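Local coordinates for DUF3194 domain-containing protein (Thermococcus onnurineus, PDB 3UEB) that is of unknown function, an archaeal alpha and beta protein of the UPF0440 family whose sheet continues into a second copy of itself, at residues Met54-Asn57 with Asp63-Ile66; Val68-Pro73 with Asp81-Glu86. All coordinates share one frame; numbering follows the deposited sequence.

Overall arrangement
From the N terminus, strand 6-14 and helix 20-41 come first, and strand 49-56 then begins the part of the chain that holds both contacts. Contact 1 closes the first loop: strand 49-56 turns back through the short connection after N57 and pairs with the start of strand 63-71, making a beta hairpin. Contact 2 opens after contact 1 has closed, so the two follow in series. It joins the far end of strand 63-71 to the beginning of helix 80-104. Their centres lie about 20 Å apart, on opposite sides of the chain's centre, and strand 63-71, the middle one of this chain's three strands, serves both.

Contact 1 of 2, residues Met54-Asn57 with Asp63-Ile66; sequences MRIN and DLEI
R55 and E65 face each other as the antiparallel hydrogen-bonded pair of a beta hairpin, the strand axes running at 163° and 4.7 Å apart. R55 N donates to E65 O at 2.8 Å, and E65 N returns the bond to R55 O at 3.0 Å. Next to the turn, N57 N reaches D63 O at 3.0 Å in a nearly straight bond. On the face of R55 and E65 the two side chains lie alongside each other, pointing the same way. With CG anti to the backbone N (chi1 176°) and the chain extended from CG to NE, R55 runs beside E65 and brings NH2 to its carboxylate. E65 OE2 comes to the edge of the R55 guanidinium, 3.4 Å from NH2, in a salt bridge whose hydrogen bond is weak; the two planes stand 75° apart. Replacing E65, for instance with an alanine, takes the carboxylate away and is likely to leave R55 NH2 without this mate. The other face is apolar: I66 CD1 touches M54 CB at 3.7 Å, while L64 CD1 meets I56 CD1 at 3.6 Å. Helix 20-41 packs on this side, with M54 on Q31 and I66 on I34. Strand 6-14 bonds to the backbone of L64 and I66, and along the other edge M54-I56 pair antiparallel with a strand of the second subunit, where D49 of that subunit takes R55 NE in a salt bridge.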
loop_
_atom_site.group_PDB
_atom_site.type_symbol
_atom_site.label_atom_id
_atom_site.label_comp_id
_atom_site.label_asym_id
_atom_site.label_seq_id
_atom_site.Cartn_x
_atom_site.Cartn_y
_atom_site.Cartn_z
ATOM N N MET A 54 4.145 1.963 0.960
ATOM C CA MET A 54 5.051 1.954 -0.180
ATOM C C MET A 54 5.305 3.429 -0.472
ATOM O O MET A 54 4.370 4.240 -0.503
ATOM C CB MET A 54 4.455 1.254 -1.411
ATOM C CG MET A 54 3.510 2.089 -2.271
ATOM S SD MET A 54 3.112 1.251 -3.816
ATOM C CE MET A 54 1.918 0.103 -3.207
ATOM N N ARG A 55 6.574 3.776 -0.647
ATOM C CA ARG A 55 6.959 5.145 -0.942
ATOM C C ARG A 55 7.802 5.165 -2.214
ATOM O O ARG A 55 8.857 4.537 -2.272
ATOM C CB ARG A 55 7.770 5.732 0.219
ATOM C CG ARG A 55 8.303 7.137 -0.055
ATOM C CD ARG A 55 9.302 7.595 1.005
ATOM N NE ARG A 55 9.793 8.948 0.742
ATOM C CZ ARG A 55 10.802 9.525 1.394
ATOM N NH1 ARG A 55 11.173 10.764 1.085
ATOM N NH2 ARG A 55 11.446 8.864 2.350
ATOM N N ILE A 56 7.332 5.873 -3.236
ATOM C CA ILE A 56 8.074 5.966 -4.489
ATOM C C ILE A 56 8.617 7.382 -4.644
ATOM O O ILE A 56 7.864 8.357 -4.668
ATOM C CB ILE A 56 7.190 5.603 -5.716
ATOM C CG1 ILE A 56 6.975 4.082 -5.791
ATOM C CG2 ILE A 56 7.862 6.065 -7.006
ATOM C CD1 ILE A 56 6.058 3.518 -4.731
ATOM N N ASN A 57 9.936 7.489 -4.739
ATOM C CA ASN A 57 10.583 8.784 -4.875
ATOM C C ASN A 57 11.981 8.575 -5.453
ATOM O O ASN A 57 12.961 8.459 -4.713
ATOM C CB ASN A 57 10.678 9.460 -3.504
ATOM C CG ASN A 57 11.173 10.889 -3.590
ATOM O OD1 ASN A 57 11.947 11.242 -4.490
ATOM N ND2 ASN A 57 10.741 11.722 -2.645
ATOM N N ASP A 63 14.758 4.746 -4.469
ATOM C CA ASP A 63 13.655 4.575 -5.418
ATOM C C ASP A 63 12.391 4.157 -4.697
ATOM O O ASP A 63 11.377 4.859 -4.729
ATOM C CB ASP A 63 13.963 3.505 -6.474
ATOM C CG ASP A 63 14.643 4.075 -7.704
ATOM O OD1 ASP A 63 15.121 3.270 -8.533
ATOM O OD2 ASP A 63 14.690 5.318 -7.841
ATOM N N LEU A 64 12.462 2.999 -4.052
ATOM C CA LEU A 64 11.325 2.458 -3.346
ATOM C C LEU A 64 11.637 2.189 -1.889
ATOM O O LEU A 64 12.721 1.716 -1.541
ATOM C CB LEU A 64 10.867 1.163 -4.027
ATOM C CG LEU A 64 9.742 0.355 -3.370
ATOM C CD1 LEU A 64 8.431 1.159 -3.349
ATOM C CD2 LEU A 64 9.557 -0.934 -4.150
ATOM N N GLU A 65 10.678 2.513 -1.035
ATOM C CA GLU A 65 10.821 2.277 0.384
ATOM C C GLU A 65 9.552 1.580 0.827
ATOM O O GLU A 65 8.449 1.965 0.442
ATOM C CB GLU A 65 11.029 3.588 1.147
ATOM C CG GLU A 65 12.316 4.316 0.747
ATOM C CD GLU A 65 12.792 5.324 1.784
ATOM O OE1 GLU A 65 13.872 5.926 1.579
ATOM O OE2 GLU A 65 12.095 5.516 2.806
ATOM N N ILE A 66 9.716 0.519 1.605
ATOM C CA ILE A 66 8.572 -0.238 2.090
ATOM C C ILE A 66 8.641 -0.277 3.599
ATOM O O ILE A 66 9.673 -0.614 4.173
ATOM C CB ILE A 66 8.587 -1.680 1.571
ATOM C CG1 ILE A 66 8.406 -1.698 0.053
ATOM C CG2 ILE A 66 7.510 -2.488 2.269
ATOM C CD1 ILE A 66 7.074 -1.147 -0.420
#

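Contact 2 of 2, residues Val68-Pro73 with Asp81-Glu86; sequences VYLEVP and DKLIDE
L70 and L83 make the tight end of this contact: their CD2 methyls meet at 3.7 Å, the two side chains crossing at about a right angle. A chi1 near 180° in both leucines (177° in L70, 168° in L83) turns the branched ends toward each other between strand and helix. One residue further along the helix, I84 lays its CD1 against L70 CB at 4.1 Å, so L70 is touched at its tip by one helix residue and at its base by the next. I84 also spans to V68, where its CG2 comes 4.4 Å from V68 CB, a looser touch. With the axes of strand 68-71 and helix 81-86 approaching to 9.5 Å, the join rests on apolar side chains alone. This is helix-on-sheet packing in an alpha and beta fold: helices 20-41 and 80-104 both contribute to the layer against the antiparallel sheet, to which this chain gives three strands, V68 reaching I34 and L70 reaching V38 while L83 touches Y37. Away from that layer the character changes. Y69 points off the other face of the sheet and gives its OH to E71 OE1 at 2.6 Å, approaching the carboxylate from above its plane. On the helix, D81 and K82 are exposed and take no part in the packing. D85 and E86, partly exposed, look to other partners, D85 forming a salt bridge with R9 and E86 a hydrogen bond with the hydroxyl of Y37.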
loop_
_atom_site.group_PDB
_atom_site.type_symbol
_atom_site.label_atom_id
_atom_site.label_comp_id
_atom_site.label_asym_id
_atom_site.label_seq_id
_atom_site.Cartn_x
_atom_site.Cartn_y
_atom_site.Cartn_z
ATOM N N VAL A 68 6.779 -1.814 7.025
ATOM C CA VAL A 68 5.828 -2.786 7.545
ATOM C C VAL A 68 5.647 -2.634 9.050
ATOM O O VAL A 68 6.623 -2.471 9.788
ATOM C CB VAL A 68 6.299 -4.243 7.284
ATOM C CG1 VAL A 68 5.158 -5.214 7.561
ATOM C CG2 VAL A 68 6.803 -4.392 5.867
ATOM N N TYR A 69 4.396 -2.667 9.499
ATOM C CA TYR A 69 4.092 -2.593 10.918
ATOM C C TYR A 69 3.032 -3.657 11.159
ATOM O O TYR A 69 2.016 -3.703 10.467
ATOM C CB TYR A 69 3.549 -1.220 11.330
ATOM C CG TYR A 69 3.067 -1.200 12.770
ATOM C CD1 TYR A 69 3.971 -1.114 13.829
ATOM C CD2 TYR A 69 1.714 -1.344 13.075
ATOM C CE1 TYR A 69 3.538 -1.174 15.152
ATOM C CE2 TYR A 69 1.274 -1.407 14.396
ATOM C CZ TYR A 69 2.189 -1.322 15.427
ATOM O OH TYR A 69 1.763 -1.372 16.736
ATOM N N LEU A 70 3.272 -4.519 12.140
ATOM C CA LEU A 70 2.340 -5.598 12.434
ATOM C C LEU A 70 2.164 -5.757 13.923
ATOM O O LEU A 70 3.134 -5.744 14.676
ATOM C CB LEU A 70 2.845 -6.914 11.829
ATOM C CG LEU A 70 2.023 -8.176 12.111
ATOM C CD1 LEU A 70 0.560 -7.943 11.721
ATOM C CD2 LEU A 70 2.601 -9.349 11.323
ATOM N N GLU A 71 0.914 -5.921 14.334
ATOM C CA GLU A 71 0.587 -6.074 15.736
ATOM C C GLU A 71 -0.417 -7.206 15.928
ATOM O O GLU A 71 -1.387 -7.325 15.179
ATOM C CB GLU A 71 -0.007 -4.762 16.250
ATOM C CG GLU A 71 0.004 -4.593 17.755
ATOM C CD GLU A 71 -0.695 -3.323 18.191
ATOM O OE1 GLU A 71 -0.504 -2.279 17.530
ATOM O OE2 GLU A 71 -1.431 -3.364 19.198
ATOM N N VAL A 72 -0.171 -8.050 16.923
ATOM C CA VAL A 72 -1.087 -9.143 17.230
ATOM C C VAL A 72 -1.584 -8.905 18.659
ATOM O O VAL A 72 -0.981 -8.127 19.399
ATOM C CB VAL A 72 -0.385 -10.529 17.147
ATOM C CG1 VAL A 72 0.186 -10.739 15.757
ATOM C CG2 VAL A 72 0.710 -10.630 18.195
ATOM N N PRO A 73 -2.694 -9.552 19.062
ATOM C CA PRO A 73 -3.212 -9.366 20.428
ATOM C C PRO A 73 -2.144 -9.713 21.469
ATOM O O PRO A 73 -1.275 -10.552 21.218
ATOM C CB PRO A 73 -4.401 -10.323 20.481
ATOM C CG PRO A 73 -4.879 -10.339 19.051
ATOM C CD PRO A 73 -3.579 -10.432 18.279
ATOM N N ASP A 81 8.499 -10.330 14.568
ATOM C CA ASP A 81 9.637 -9.937 13.741
ATOM C C ASP A 81 9.976 -11.067 12.779
ATOM O O ASP A 81 10.297 -10.833 11.612
ATOM C CB ASP A 81 10.861 -9.619 14.602
ATOM C CG ASP A 81 10.606 -8.498 15.587
ATOM O OD1 ASP A 81 9.978 -7.488 15.202
ATOM O OD2 ASP A 81 11.046 -8.628 16.749
ATOM N N LYS A 82 9.889 -12.295 13.273
ATOM C CA LYS A 82 10.185 -13.469 12.467
ATOM C C LYS A 82 9.209 -13.532 11.288
ATOM O O LYS A 82 9.621 -13.733 10.141
ATOM C CB LYS A 82 10.069 -14.722 13.338
ATOM C CG LYS A 82 10.945 -15.894 12.920
ATOM C CD LYS A 82 10.282 -16.732 11.849
ATOM C CE LYS A 82 8.976 -17.359 12.344
ATOM N NZ LYS A 82 9.198 -18.292 13.490
ATOM N N LEU A 83 7.919 -13.361 11.578
ATOM C CA LEU A 83 6.899 -13.382 10.536
ATOM C C LEU A 83 7.173 -12.246 9.553
ATOM O O LEU A 83 7.131 -12.443 8.343
ATOM C CB LEU A 83 5.498 -13.222 11.143
ATOM C CG LEU A 83 4.369 -12.935 10.145
ATOM C CD1 LEU A 83 4.396 -13.968 9.033
ATOM C CD2 LEU A 83 3.024 -12.949 10.859
ATOM N N ILE A 84 7.462 -11.062 10.076
ATOM C CA ILE A 84 7.759 -9.927 9.213
ATOM C C ILE A 84 8.972 -10.266 8.347
ATOM O O ILE A 84 8.965 -10.002 7.145
ATOM C CB ILE A 84 8.051 -8.634 10.028
ATOM C CG1 ILE A 84 6.778 -8.157 10.727
ATOM C CG2 ILE A 84 8.549 -7.529 9.100
ATOM C CD1 ILE A 84 6.968 -6.847 11.487
ATOM N N ASP A 85 9.999 -10.864 8.951
ATOM C CA ASP A 85 11.205 -11.243 8.206
ATOM C C ASP A 85 10.878 -12.157 7.042
ATOM O O ASP A 85 11.359 -11.951 5.932
ATOM C CB ASP A 85 12.221 -11.945 9.106
ATOM C CG ASP A 85 12.860 -11.006 10.101
ATOM O OD1 ASP A 85 13.214 -9.871 9.707
ATOM O OD2 ASP A 85 13.019 -11.406 11.275
ATOM N N GLU A 86 10.071 -13.180 7.307
ATOM C CA GLU A 86 9.667 -14.119 6.270
ATOM C C GLU A 86 8.862 -13.430 5.169
ATOM O O GLU A 86 9.065 -13.694 3.983
ATOM C CB GLU A 86 8.840 -15.245 6.887
ATOM C CG GLU A 86 9.670 -16.411 7.378
ATOM C CD GLU A 86 8.916 -17.289 8.355
ATOM O OE1 GLU A 86 7.741 -17.624 8.085
ATOM O OE2 GLU A 86 9.507 -17.645 9.393
#